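Local coordinates for beta-L-arabinobiosidase (Bacteroides thetaiotaomicron, PDB 5MQR), which probably hydrolyses glycosidic bonds in plant pectin, consistent with beta-L-arabinobiosidase and possibly sialidase activity, at residues A[82-87]-A[192-197]; A[89-94]-A[106-111]; A[118-123]-A[196-201]; A[155-160]-A[377-382]. All blocks are in the same frame, centred on the assembly; numbering follows the deposited sequence.

Contact 1: A[82-87]-A[192-197]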
loop_
_atom_site.group_PDB
_atom_site.type_symbol
_atom_site.label_atom_id
_atom_site.label_comp_id
_atom_site.label_asym_id
_atom_site.label_seq_id
_atom_site.Cartn_x
_atom_site.Cartn_y
_atom_site.Cartn_z
ATOM N N TYR A 82 -3.827 -11.481 26.040
ATOM C CA TYR A 82 -3.246 -12.628 25.345
ATOM C C TYR A 82 -2.106 -13.193 26.173
ATOM O O TYR A 82 -1.150 -12.494 26.478
ATOM C CB TYR A 82 -2.748 -12.202 23.961
ATOM C CG TYR A 82 -2.264 -13.327 23.073
ATOM C CD1 TYR A 82 -3.146 -14.025 22.265
ATOM C CD2 TYR A 82 -0.903 -13.678 23.025
ATOM C CE1 TYR A 82 -2.703 -15.054 21.432
ATOM C CE2 TYR A 82 -0.440 -14.714 22.209
ATOM C CZ TYR A 82 -1.341 -15.408 21.419
ATOM O OH TYR A 82 -0.903 -16.423 20.601
ATOM N N TRP A 83 -2.197 -14.461 26.530
ATOM C CA TRP A 83 -1.287 -15.036 27.497
ATOM C C TRP A 83 -1.120 -16.507 27.229
ATOM O O TRP A 83 -2.102 -17.206 27.047
ATOM C CB TRP A 83 -1.899 -14.858 28.880
ATOM C CG TRP A 83 -1.061 -15.303 29.998
ATOM C CD1 TRP A 83 0.070 -14.703 30.453
ATOM C CD2 TRP A 83 -1.283 -16.441 30.839
ATOM N NE1 TRP A 83 0.571 -15.398 31.531
ATOM C CE2 TRP A 83 -0.249 -16.463 31.793
ATOM C CE3 TRP A 83 -2.261 -17.435 30.883
ATOM C CZ2 TRP A 83 -0.153 -17.458 32.780
ATOM C CZ3 TRP A 83 -2.184 -18.419 31.870
ATOM C CH2 TRP A 83 -1.133 -18.427 32.805
ATOM N N ASN A 84 0.113 -16.983 27.258
ATOM C CA ASN A 84 0.424 -18.384 26.991
ATOM C C ASN A 84 -0.197 -18.955 25.725
ATOM O O ASN A 84 -0.802 -20.037 25.750
ATOM C CB ASN A 84 0.062 -19.246 28.202
ATOM C CG ASN A 84 1.277 -19.653 28.952
ATOM O OD1 ASN A 84 1.782 -20.770 28.775
ATOM N ND2 ASN A 84 1.836 -18.712 29.714
ATOM N N GLY A 85 -0.075 -18.192 24.640
ATOM C CA GLY A 85 -0.623 -18.566 23.353
ATOM C C GLY A 85 -2.137 -18.500 23.245
ATOM O O GLY A 85 -2.683 -19.027 22.291
ATOM N N GLN A 86 -2.832 -17.851 24.178
ATOM C CA GLN A 86 -4.308 -17.818 24.151
ATOM C C GLN A 86 -4.872 -16.442 24.442
ATOM O O GLN A 86 -4.332 -15.732 25.287
ATOM C CB GLN A 86 -4.910 -18.802 25.173
ATOM C CG GLN A 86 -4.727 -20.252 24.764
ATOM C CD GLN A 86 -5.228 -21.267 25.774
ATOM O OE1 GLN A 86 -4.615 -22.309 25.934
ATOM N NE2 GLN A 86 -6.339 -20.980 26.445
ATOM N N PHE A 87 -5.992 -16.114 23.782
ATOM C CA PHE A 87 -6.784 -14.948 24.120
ATOM C C PHE A 87 -7.583 -15.231 25.380
ATOM O O PHE A 87 -8.077 -16.339 25.557
ATOM C CB PHE A 87 -7.770 -14.596 23.026
ATOM C CG PHE A 87 -7.137 -14.158 21.740
ATOM C CD1 PHE A 87 -6.856 -15.082 20.733
ATOM C CD2 PHE A 87 -6.869 -12.817 21.515
ATOM C CE1 PHE A 87 -6.305 -14.673 19.532
ATOM C CE2 PHE A 87 -6.320 -12.395 20.325
ATOM C CZ PHE A 87 -6.033 -13.316 19.334
ATOM N N ILE A 192 -5.299 -16.589 37.045
ATOM C CA ILE A 192 -5.589 -17.593 36.040
ATOM C C ILE A 192 -4.316 -18.431 35.779
ATOM O O ILE A 192 -3.252 -17.898 35.469
ATOM C CB ILE A 192 -6.115 -16.956 34.749
ATOM C CG1 ILE A 192 -7.466 -16.266 35.009
ATOM C CG2 ILE A 192 -6.255 -18.017 33.651
ATOM C CD1 ILE A 192 -7.787 -15.183 33.998
ATOM N N LYS A 193 -4.442 -19.746 35.911
ATOM C CA LYS A 193 -3.290 -20.660 35.795
ATOM C C LYS A 193 -3.156 -21.270 34.406
ATOM O O LYS A 193 -4.103 -21.249 33.619
ATOM C CB LYS A 193 -3.352 -21.711 36.906
ATOM C CG LYS A 193 -2.813 -21.161 38.227
ATOM C CD LYS A 193 -3.605 -21.616 39.444
ATOM C CE LYS A 193 -2.673 -21.858 40.635
ATOM N NZ LYS A 193 -3.403 -22.356 41.838
ATOM N N LYS A 194 -1.958 -21.767 34.095
ATOM C CA LYS A 194 -1.679 -22.339 32.754
ATOM C C LYS A 194 -2.672 -23.436 32.381
ATOM O O LYS A 194 -3.120 -23.517 31.226
ATOM C CB LYS A 194 -0.243 -22.885 32.640
ATOM C CG LYS A 194 0.686 -21.964 31.855
ATOM C CD LYS A 194 2.162 -22.332 32.034
ATOM C CE LYS A 194 3.067 -21.106 32.209
ATOM N NZ LYS A 194 4.325 -21.509 32.931
ATOM N N ASP A 195 -3.032 -24.237 33.386
ATOM C CA ASP A 195 -3.926 -25.371 33.201
ATOM C C ASP A 195 -5.413 -25.014 33.068
ATOM O O ASP A 195 -6.251 -25.912 33.054
ATOM C CB ASP A 195 -3.702 -26.408 34.329
ATOM C CG ASP A 195 -4.076 -25.885 35.726
ATOM O OD1 ASP A 195 -4.900 -24.961 35.851
ATOM O OD2 ASP A 195 -3.527 -26.407 36.715
ATOM N N GLY A 196 -5.761 -23.728 33.009
ATOM C CA GLY A 196 -7.170 -23.317 32.897
ATOM C C GLY A 196 -7.904 -23.128 34.224
ATOM O O GLY A 196 -8.934 -22.469 34.255
ATOM N N SER A 197 -7.391 -23.691 35.318
ATOM C CA SER A 197 -8.001 -23.468 36.644
ATOM C C SER A 197 -7.788 -22.027 37.152
ATOM O O SER A 197 -6.925 -21.286 36.665
ATOM C CB SER A 197 -7.508 -24.503 37.679
ATOM O OG SER A 197 -6.165 -24.286 38.038
#
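Trp-83 drives the far end of its indole against the backbone of residues 192-194, the tight half of the contact. CG stands anti to the backbone N (chi1 -176°), which carries the ring toward the 192-197 loop, and CH2 comes within 3.4 Å of Ile-192 O. The same rim meets Lys-194 N, 3.7 Å from Trp-83 CH2, almost in the ring plane, while CG2 of Ile-192 adds a looser apolar touch. A large flat side chain suits this place: its hydrocarbon edge packs on the turn while its polar NE1 reaches Gly-161 O. Asn-84 places ND2 over the centre of the indole, 3.7 Å above the plane of the Trp-83 ring.

The outer half lies at the exposed side, where Asn-84 and Lys-194 meet through side-chain atoms alone and cross at about a right angle, with OD1 of Asn-84 3.5 Å from CG of Lys-194, so it is the aliphatic part of the lysine that touches. Beyond it the 192-197 loop is stiffened from within by an Asx turn, in which Asp-195 OD1 receives Ser-197 N at 2.8 Å and also Ser-197 OG. Gly-85 and Gly-196 supply the positive phi values their turns need. A type I' hairpin turn of one four-stranded antiparallel sheet meets a type I turn of the next, a junction between two neighbouring blades of the beta propeller.

Contact 2: A[89-94]-A[106-111]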
loop_
_atom_site.group_PDB
_atom_site.type_symbol
_atom_site.label_atom_id
_atom_site.label_comp_id
_atom_site.label_asym_id
_atom_site.label_seq_id
_atom_site.Cartn_x
_atom_site.Cartn_y
_atom_site.Cartn_z
ATOM N N TYR A 89 -10.832 -13.313 27.299
ATOM C CA TYR A 89 -11.921 -12.394 26.987
ATOM C C TYR A 89 -12.825 -12.397 28.216
ATOM O O TYR A 89 -13.390 -13.434 28.584
ATOM C CB TYR A 89 -12.654 -12.901 25.751
ATOM C CG TYR A 89 -13.684 -11.972 25.144
ATOM C CD1 TYR A 89 -14.886 -11.720 25.783
ATOM C CD2 TYR A 89 -13.474 -11.383 23.895
ATOM C CE1 TYR A 89 -15.832 -10.890 25.230
ATOM C CE2 TYR A 89 -14.429 -10.563 23.315
ATOM C CZ TYR A 89 -15.604 -10.314 23.991
ATOM O OH TYR A 89 -16.560 -9.479 23.465
ATOM N N GLN A 90 -12.918 -11.242 28.869
ATOM C CA GLN A 90 -13.703 -11.052 30.094
ATOM C C GLN A 90 -14.880 -10.162 29.726
ATOM O O GLN A 90 -14.714 -9.250 28.924
ATOM C CB GLN A 90 -12.856 -10.343 31.141
ATOM C CG GLN A 90 -13.402 -10.397 32.535
ATOM C CD GLN A 90 -12.957 -9.236 33.434
ATOM O OE1 GLN A 90 -13.221 -8.077 33.129
ATOM N NE2 GLN A 90 -12.328 -9.553 34.563
ATOM N N TYR A 91 -16.059 -10.429 30.281
ATOM C CA TYR A 91 -17.197 -9.540 30.124
ATOM C C TYR A 91 -18.126 -9.636 31.325
ATOM O O TYR A 91 -18.052 -10.581 32.098
ATOM C CB TYR A 91 -17.940 -9.787 28.789
ATOM C CG TYR A 91 -18.767 -11.043 28.674
ATOM C CD1 TYR A 91 -18.201 -12.236 28.214
ATOM C CD2 TYR A 91 -20.120 -11.038 29.000
ATOM C CE1 TYR A 91 -18.960 -13.394 28.084
ATOM C CE2 TYR A 91 -20.892 -12.194 28.887
ATOM C CZ TYR A 91 -20.312 -13.369 28.450
ATOM O OH TYR A 91 -21.081 -14.495 28.325
ATOM N N LEU A 92 -18.990 -8.643 31.481
ATOM C CA LEU A 92 -19.929 -8.663 32.568
ATOM C C LEU A 92 -21.350 -8.781 32.108
ATOM O O LEU A 92 -21.677 -8.465 30.985
ATOM C CB LEU A 92 -19.746 -7.490 33.505
ATOM C CG LEU A 92 -19.982 -6.086 33.026
ATOM C CD1 LEU A 92 -21.426 -5.630 33.229
ATOM C CD2 LEU A 92 -18.992 -5.194 33.815
ATOM N N ALA A 93 -22.184 -9.280 33.006
ATOM C CA ALA A 93 -23.518 -9.668 32.641
ATOM C C ALA A 93 -24.470 -9.541 33.812
ATOM O O ALA A 93 -24.107 -9.786 34.963
ATOM C CB ALA A 93 -23.516 -11.105 32.099
ATOM N N ASP A 94 -25.696 -9.157 33.480
ATOM C CA ASP A 94 -26.842 -9.227 34.364
ATOM C C ASP A 94 -27.932 -9.989 33.568
ATOM O O ASP A 94 -27.874 -10.069 32.318
ATOM C CB ASP A 94 -27.358 -7.825 34.709
ATOM C CG ASP A 94 -26.379 -6.981 35.594
ATOM O OD1 ASP A 94 -25.149 -6.988 35.391
ATOM O OD2 ASP A 94 -26.878 -6.250 36.473
ATOM N N PHE A 106 -17.806 -12.943 33.449
ATOM C CA PHE A 106 -17.529 -14.173 32.697
ATOM C C PHE A 106 -16.127 -14.133 32.091
ATOM O O PHE A 106 -15.601 -13.048 31.811
ATOM C CB PHE A 106 -18.501 -14.333 31.542
ATOM C CG PHE A 106 -19.868 -14.830 31.925
ATOM C CD1 PHE A 106 -20.047 -16.138 32.365
ATOM C CD2 PHE A 106 -20.986 -14.028 31.746
ATOM C CE1 PHE A 106 -21.327 -16.624 32.664
ATOM C CE2 PHE A 106 -22.254 -14.502 32.025
ATOM C CZ PHE A 106 -22.433 -15.804 32.485
ATOM N N LEU A 107 -15.544 -15.313 31.891
ATOM C CA LEU A 107 -14.274 -15.475 31.171
ATOM C C LEU A 107 -14.364 -16.568 30.102
ATOM O O LEU A 107 -14.940 -17.648 30.349
ATOM C CB LEU A 107 -13.147 -15.857 32.120
ATOM C CG LEU A 107 -11.728 -15.942 31.558
ATOM C CD1 LEU A 107 -11.181 -14.538 31.298
ATOM C CD2 LEU A 107 -10.831 -16.706 32.507
HETATM N N MSE A 108 -13.741 -16.299 28.958
HETATM C CA MSE A 108 -13.638 -17.228 27.839
HETATM C C MSE A 108 -12.250 -17.156 27.269
HETATM O O MSE A 108 -11.611 -16.103 27.286
HETATM C CB MSE A 108 -14.471 -16.732 26.664
HETATM C CG MSE A 108 -15.946 -16.705 26.921
HETATM SE SE MSE A 108 -16.779 -15.623 25.519
HETATM C CE MSE A 108 -17.053 -17.078 24.228
ATOM N N THR A 109 -11.816 -18.256 26.669
ATOM C CA THR A 109 -10.481 -18.346 26.108
ATOM C C THR A 109 -10.467 -18.999 24.712
ATOM O O THR A 109 -11.408 -19.689 24.352
ATOM C CB THR A 109 -9.518 -19.008 27.117
ATOM O OG1 THR A 109 -8.176 -18.826 26.651
ATOM C CG2 THR A 109 -9.794 -20.483 27.304
ATOM N N SER A 110 -9.419 -18.714 23.928
ATOM C CA SER A 110 -9.255 -19.230 22.554
ATOM C C SER A 110 -7.776 -19.321 22.164
ATOM O O SER A 110 -7.010 -18.408 22.445
ATOM C CB SER A 110 -10.007 -18.314 21.580
ATOM O OG SER A 110 -9.934 -18.748 20.231
ATOM N N LYS A 111 -7.377 -20.411 21.515
ATOM C CA LYS A 111 -6.031 -20.503 20.906
ATOM C C LYS A 111 -5.877 -19.584 19.681
ATOM O O LYS A 111 -4.833 -18.973 19.508
ATOM C CB LYS A 111 -5.693 -21.936 20.507
ATOM C CG LYS A 111 -5.575 -22.890 21.699
ATOM C CD LYS A 111 -5.912 -24.355 21.356
ATOM C CE LYS A 111 -6.959 -24.955 22.311
ATOM N NZ LYS A 111 -6.981 -26.451 22.286
#
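The Tyr-91 ring carries CB of Phe-106 over one face, a CH-pi contact 3.8 Å from the ring centroid, and has the selenium of Met-108 at its edge, 4.0 Å from Tyr-91 CE1. The Phe-106 ring lies obliquely to it, planes 34° apart, with CD2 only 3.4 Å from Tyr-91 CE2; at its own edge it receives CB of Ala-93, 3.6 Å from Phe-106 CE2. Alanine is small enough to leave room for that edge. Met-108, present as selenomethionine, also leans obliquely on the Tyr-89 ring, so its flexible, polarisable chain makes Met-aromatic contacts with two tyrosines.

Tyr-91 reaches across because chi1 of 73° holds CG between the backbone N and the carbonyl carbon. A serine in its place would probably leave CB of Phe-106 and the selenium of Met-108 facing a gap, and the Phe-106 ring less firmly held.

Beneath these rings the backbones pair antiparallel. Tyr-89 with Met-108 and Tyr-91 with Phe-106 are hydrogen-bonded pairs, and the bond from Phe-106 N to Tyr-91 O is short at 2.7 Å and nearly straight (169°). Gln-90 and Leu-107 form the non-hydrogen-bonded pair between them, on the other face, where the buried Gln-90 NE2 is satisfied by Met-166 O. This is the central beta hairpin of a four-stranded antiparallel sheet, the blade unit of a beta propeller.

Contact 3: A[118-123]-A[196-201]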
loop_
_atom_site.group_PDB
_atom_site.type_symbol
_atom_site.label_atom_id
_atom_site.label_comp_id
_atom_site.label_asym_id
_atom_site.label_seq_id
_atom_site.Cartn_x
_atom_site.Cartn_y
_atom_site.Cartn_z
ATOM N N ASN A 118 -16.603 -22.057 26.407
ATOM C CA ASN A 118 -17.798 -21.460 26.978
ATOM C C ASN A 118 -17.474 -20.429 28.072
ATOM O O ASN A 118 -16.491 -20.582 28.793
ATOM C CB ASN A 118 -18.737 -22.551 27.524
ATOM C CG ASN A 118 -19.305 -23.445 26.415
ATOM O OD1 ASN A 118 -19.510 -23.020 25.273
ATOM N ND2 ASN A 118 -19.542 -24.686 26.750
ATOM N N PRO A 119 -18.298 -19.357 28.179
ATOM C CA PRO A 119 -18.144 -18.411 29.293
ATOM C C PRO A 119 -18.193 -19.175 30.586
ATOM O O PRO A 119 -19.050 -20.030 30.762
ATOM C CB PRO A 119 -19.368 -17.495 29.190
ATOM C CG PRO A 119 -19.821 -17.624 27.789
ATOM C CD PRO A 119 -19.353 -18.945 27.239
ATOM N N GLU A 120 -17.251 -18.870 31.456
ATOM C CA GLU A 120 -17.109 -19.497 32.743
ATOM C C GLU A 120 -17.230 -18.343 33.742
ATOM O O GLU A 120 -16.589 -17.308 33.547
ATOM C CB GLU A 120 -15.712 -20.114 32.789
ATOM C CG GLU A 120 -15.610 -21.528 33.305
ATOM C CD GLU A 120 -14.156 -21.974 33.480
ATOM O OE1 GLU A 120 -13.360 -21.819 32.523
ATOM O OE2 GLU A 120 -13.812 -22.467 34.579
ATOM N N ILE A 121 -18.021 -18.499 34.802
ATOM C CA ILE A 121 -18.138 -17.439 35.809
ATOM C C ILE A 121 -16.796 -17.309 36.539
ATOM O O ILE A 121 -16.314 -18.274 37.141
ATOM C CB ILE A 121 -19.280 -17.694 36.817
ATOM C CG1 ILE A 121 -20.652 -17.701 36.102
ATOM C CG2 ILE A 121 -19.295 -16.629 37.915
ATOM C CD1 ILE A 121 -21.741 -18.424 36.866
ATOM N N VAL A 122 -16.189 -16.128 36.463
ATOM C CA VAL A 122 -14.850 -15.896 37.030
ATOM C C VAL A 122 -14.928 -15.026 38.299
ATOM O O VAL A 122 -14.147 -15.217 39.211
ATOM C CB VAL A 122 -13.858 -15.381 35.949
ATOM C CG1 VAL A 122 -14.197 -13.975 35.463
ATOM C CG2 VAL A 122 -12.428 -15.456 36.444
ATOM N N PHE A 123 -15.884 -14.100 38.354
ATOM C CA PHE A 123 -16.286 -13.462 39.612
ATOM C C PHE A 123 -17.813 -13.585 39.742
ATOM O O PHE A 123 -18.529 -13.079 38.892
ATOM C CB PHE A 123 -15.833 -12.011 39.661
ATOM C CG PHE A 123 -14.331 -11.846 39.606
ATOM C CD1 PHE A 123 -13.535 -12.325 40.626
ATOM C CD2 PHE A 123 -13.717 -11.226 38.527
ATOM C CE1 PHE A 123 -12.167 -12.186 40.596
ATOM C CE2 PHE A 123 -12.336 -11.084 38.489
ATOM C CZ PHE A 123 -11.565 -11.566 39.531
ATOM N N GLY A 196 -5.761 -23.728 33.009
ATOM C CA GLY A 196 -7.170 -23.317 32.897
ATOM C C GLY A 196 -7.904 -23.128 34.224
ATOM O O GLY A 196 -8.934 -22.469 34.255
ATOM N N SER A 197 -7.391 -23.691 35.318
ATOM C CA SER A 197 -8.001 -23.468 36.644
ATOM C C SER A 197 -7.788 -22.027 37.152
ATOM O O SER A 197 -6.925 -21.286 36.665
ATOM C CB SER A 197 -7.508 -24.503 37.679
ATOM O OG SER A 197 -6.165 -24.286 38.038
ATOM N N PHE A 198 -8.606 -21.654 38.123
ATOM C CA PHE A 198 -8.491 -20.383 38.829
ATOM C C PHE A 198 -7.970 -20.574 40.252
ATOM O O PHE A 198 -8.250 -21.580 40.919
ATOM C CB PHE A 198 -9.852 -19.689 38.920
ATOM C CG PHE A 198 -10.576 -19.527 37.607
ATOM C CD1 PHE A 198 -9.898 -19.344 36.411
ATOM C CD2 PHE A 198 -11.967 -19.501 37.592
ATOM C CE1 PHE A 198 -10.587 -19.190 35.229
ATOM C CE2 PHE A 198 -12.661 -19.326 36.420
ATOM C CZ PHE A 198 -11.973 -19.168 35.235
ATOM N N GLY A 199 -7.228 -19.581 40.728
ATOM C CA GLY A 199 -6.881 -19.488 42.139
ATOM C C GLY A 199 -8.008 -18.873 42.943
ATOM O O GLY A 199 -9.059 -18.520 42.383
ATOM N N PRO A 200 -7.808 -18.741 44.271
ATOM C CA PRO A 200 -8.911 -18.180 45.046
ATOM C C PRO A 200 -9.105 -16.688 44.788
ATOM O O PRO A 200 -8.201 -16.012 44.288
ATOM C CB PRO A 200 -8.537 -18.477 46.510
ATOM C CG PRO A 200 -7.402 -19.465 46.459
ATOM C CD PRO A 200 -6.728 -19.264 45.133
ATOM N N ILE A 201 -10.319 -16.220 45.066
ATOM C CA ILE A 201 -10.655 -14.819 44.950
ATOM C C ILE A 201 -10.178 -14.071 46.191
ATOM O O ILE A 201 -10.414 -14.512 47.309
ATOM C CB ILE A 201 -12.173 -14.590 44.782
ATOM C CG1 ILE A 201 -12.671 -15.284 43.508
ATOM C CG2 ILE A 201 -12.474 -13.083 44.709
ATOM C CD1 ILE A 201 -14.170 -15.394 43.418
#
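Glu-120 opens the contact by bringing its carboxylate toward the CE2-CZ end of the Phe-198 ring from the opposite direction. Its chain is extended beyond CG, and OE2 stops 3.8 Å from Phe-198 CE2, the carboxylate and ring planes being only 18° apart. The encounter is oblique and lies on the exposed border, where a charged group can remain in touch with solvent.

Ile-121 turns its side chain from the loop, as the strand alternation requires, and contributes its backbone instead: O sits at the edge of the Phe-198 ring, 3.9 Å from CE2. Val-122 then packs on the flat side. Its chi1 of 68° leaves CG2 anti to the backbone N, and that methyl lies over one face of the Phe-198 ring, 4.0 Å from the centroid and 19° off the normal, a CH-pi contact in which the two side chains cross at about a right angle. A branched residue fits well, since CG2 can meet the ring without a long reach.

At this point the chain turns a corner. Val-122 and Phe-123 both face Thr-105, a classic beta bulge in the last strand of one four-stranded sheet of the beta propeller, while residues 196-201 lead into the last strand of the following sheet. Arg-190 bridges the two, donating from NH1 to Val-122 O and from NH2 to Gly-199 O.

Phe-123 meets Ile-201 with its ring edge: CD1 of Phe-123 and CD1 of Ile-201 are 4.2 Å apart, the side chains crossing at a slant beside Val-188, which both touch.

Contact 4: A[155-160]-A[377-382]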
loop_
_atom_site.group_PDB
_atom_site.type_symbol
_atom_site.label_atom_id
_atom_site.label_comp_id
_atom_site.label_asym_id
_atom_site.label_seq_id
_atom_site.Cartn_x
_atom_site.Cartn_y
_atom_site.Cartn_z
ATOM N N PHE A 155 -7.445 -7.305 33.451
ATOM C CA PHE A 155 -6.332 -8.216 33.314
ATOM C C PHE A 155 -5.003 -7.540 33.599
ATOM O O PHE A 155 -4.803 -6.402 33.189
ATOM C CB PHE A 155 -6.248 -8.761 31.885
ATOM C CG PHE A 155 -7.343 -9.716 31.505
ATOM C CD1 PHE A 155 -7.460 -10.935 32.127
ATOM C CD2 PHE A 155 -8.200 -9.420 30.469
ATOM C CE1 PHE A 155 -8.448 -11.835 31.745
ATOM C CE2 PHE A 155 -9.188 -10.308 30.089
ATOM C CZ PHE A 155 -9.315 -11.520 30.732
ATOM N N TYR A 156 -4.085 -8.265 34.243
ATOM C CA TYR A 156 -2.672 -7.858 34.388
ATOM C C TYR A 156 -1.763 -9.079 34.237
ATOM O O TYR A 156 -1.959 -10.090 34.918
ATOM C CB TYR A 156 -2.430 -7.229 35.773
ATOM C CG TYR A 156 -0.976 -6.923 36.065
ATOM C CD1 TYR A 156 -0.301 -5.974 35.312
ATOM C CD2 TYR A 156 -0.289 -7.557 37.095
ATOM C CE1 TYR A 156 1.019 -5.673 35.541
ATOM C CE2 TYR A 156 1.037 -7.260 37.345
ATOM C CZ TYR A 156 1.696 -6.319 36.562
ATOM O OH TYR A 156 3.024 -5.966 36.767
ATOM N N VAL A 157 -0.748 -8.980 33.393
ATOM C CA VAL A 157 0.302 -9.995 33.323
ATOM C C VAL A 157 1.492 -9.489 34.135
ATOM O O VAL A 157 2.082 -8.449 33.817
ATOM C CB VAL A 157 0.749 -10.284 31.865
ATOM C CG1 VAL A 157 1.913 -11.294 31.846
ATOM C CG2 VAL A 157 -0.423 -10.790 31.052
ATOM N N SER A 158 1.851 -10.239 35.169
ATOM C CA SER A 158 2.892 -9.824 36.098
ATOM C C SER A 158 4.297 -9.980 35.516
ATOM O O SER A 158 4.497 -10.540 34.424
ATOM C CB SER A 158 2.772 -10.601 37.398
ATOM O OG SER A 158 3.338 -11.888 37.269
ATOM N N LYS A 159 5.267 -9.457 36.249
ATOM C CA LYS A 159 6.664 -9.534 35.848
ATOM C C LYS A 159 7.171 -10.966 35.805
ATOM O O LYS A 159 7.930 -11.301 34.925
ATOM C CB LYS A 159 7.531 -8.691 36.768
ATOM C CG LYS A 159 7.300 -7.219 36.512
ATOM C CD LYS A 159 8.146 -6.379 37.442
ATOM C CE LYS A 159 7.813 -4.895 37.303
ATOM N NZ LYS A 159 8.422 -4.200 38.480
ATOM N N SER A 160 6.697 -11.810 36.706
ATOM C CA SER A 160 6.995 -13.246 36.682
ATOM C C SER A 160 6.120 -14.080 35.696
ATOM O O SER A 160 6.107 -15.309 35.781
ATOM C CB SER A 160 6.857 -13.798 38.107
ATOM O OG SER A 160 5.516 -13.699 38.548
ATOM N N GLU A 377 -0.789 -2.648 26.902
ATOM C CA GLU A 377 0.640 -2.873 26.727
ATOM C C GLU A 377 1.155 -3.691 27.895
ATOM O O GLU A 377 0.902 -3.341 29.062
ATOM C CB GLU A 377 1.409 -1.540 26.675
ATOM C CG GLU A 377 1.068 -0.726 25.450
ATOM C CD GLU A 377 1.870 0.545 25.294
ATOM O OE1 GLU A 377 2.548 0.986 26.268
ATOM O OE2 GLU A 377 1.790 1.097 24.177
ATOM N N GLY A 378 1.882 -4.756 27.578
ATOM C CA GLY A 378 2.408 -5.676 28.582
ATOM C C GLY A 378 1.521 -6.886 28.855
ATOM O O GLY A 378 1.980 -7.833 29.507
ATOM N N ASN A 379 0.278 -6.879 28.350
ATOM C CA ASN A 379 -0.637 -7.992 28.547
ATOM C C ASN A 379 -0.764 -8.901 27.328
ATOM O O ASN A 379 -1.790 -9.541 27.155
ATOM C CB ASN A 379 -2.017 -7.464 28.978
ATOM C CG ASN A 379 -2.035 -6.974 30.418
ATOM O OD1 ASN A 379 -1.088 -7.154 31.169
ATOM N ND2 ASN A 379 -3.133 -6.334 30.798
ATOM N N GLY A 380 0.273 -8.928 26.492
ATOM C CA GLY A 380 0.430 -9.907 25.432
ATOM C C GLY A 380 0.290 -9.381 24.029
ATOM O O GLY A 380 -0.459 -8.440 23.778
ATOM N N VAL A 381 0.993 -10.023 23.109
ATOM C CA VAL A 381 0.937 -9.696 21.686
ATOM C C VAL A 381 0.460 -10.931 20.933
ATOM O O VAL A 381 1.168 -11.930 20.876
ATOM C CB VAL A 381 2.330 -9.287 21.143
ATOM C CG1 VAL A 381 2.293 -9.085 19.634
ATOM C CG2 VAL A 381 2.857 -8.045 21.879
ATOM N N PRO A 382 -0.737 -10.873 20.346
ATOM C CA PRO A 382 -1.175 -12.062 19.646
ATOM C C PRO A 382 -0.213 -12.452 18.525
ATOM O O PRO A 382 0.269 -11.583 17.789
ATOM C CB PRO A 382 -2.544 -11.663 19.105
ATOM C CG PRO A 382 -3.033 -10.673 20.094
ATOM C CD PRO A 382 -1.811 -9.872 20.439
HETATM O O HOH W 1 1.716 -6.420 32.205
HETATM O O HOH W 2 4.059 -7.938 31.222
#
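Asn-379 and Val-157 slide past each other in opposite directions, so the amide of the asparagine comes to lie alongside the backbone of residues 155-157 while the valine methyl CG2 rests 3.8 Å from Asn-379 CA. With CG anti to the carbonyl carbon (chi1 -74°), the amide presents both its ends to the strand. OD1 accepts Val-157 N at 2.9 Å, though the donor stands 47° out of the carbonyl plane, not on a lone pair. ND2 offers a weak, bent bond to Phe-155 O, also at 2.9 Å, and has a second partner in Tyr-241 OH.

One primary amide, with donor and acceptor side by side, reaches the N-H and C=O that a neighbouring strand could have used, though with poorer geometry. Strand 148-157 is an outer one of its four-stranded propeller sheet, and the backbone of Asn-379 also bonds to Tyr-82 of the preceding sheet, so the loop 377-382 spans the junction of two propeller sheets. A leucine here would probably leave Val-157 N and Phe-155 O without their amide partner.

Val-157 CB also lies 3.6 Å from Gly-378 O. Gly-378, with phi 94°, lets the chain take a bend that a side chain would obstruct. Water 1 links Val-157 O to Asn-379 OD1, and water 2, 2.7 Å from Gly-378 O, bonds Val-157 O weakly.

Contacts 1 to 3 lie among the N-terminal propeller sheets, and contact 4 ties one of these sheets to a loop far along the chain; they differ in depth and chemistry. Contact 2 is buried, and lies within a single sheet, joined by backbone bonds and aromatic packing. Contacts 1 and 3 run between that sheet and the next, are partly exposed, and rely on van der Waals and CH-pi contacts; they share Gly-196 and Ser-197, and Ile-192 packs on Phe-198 between them. Contact 4, buried but polar, uses a side-chain amide and waters, and meets contact 1 through Tyr-82 N and Asn-379 O. Phe-155 of contact 4 packs on Leu-107 and Gln-90 of contact 2.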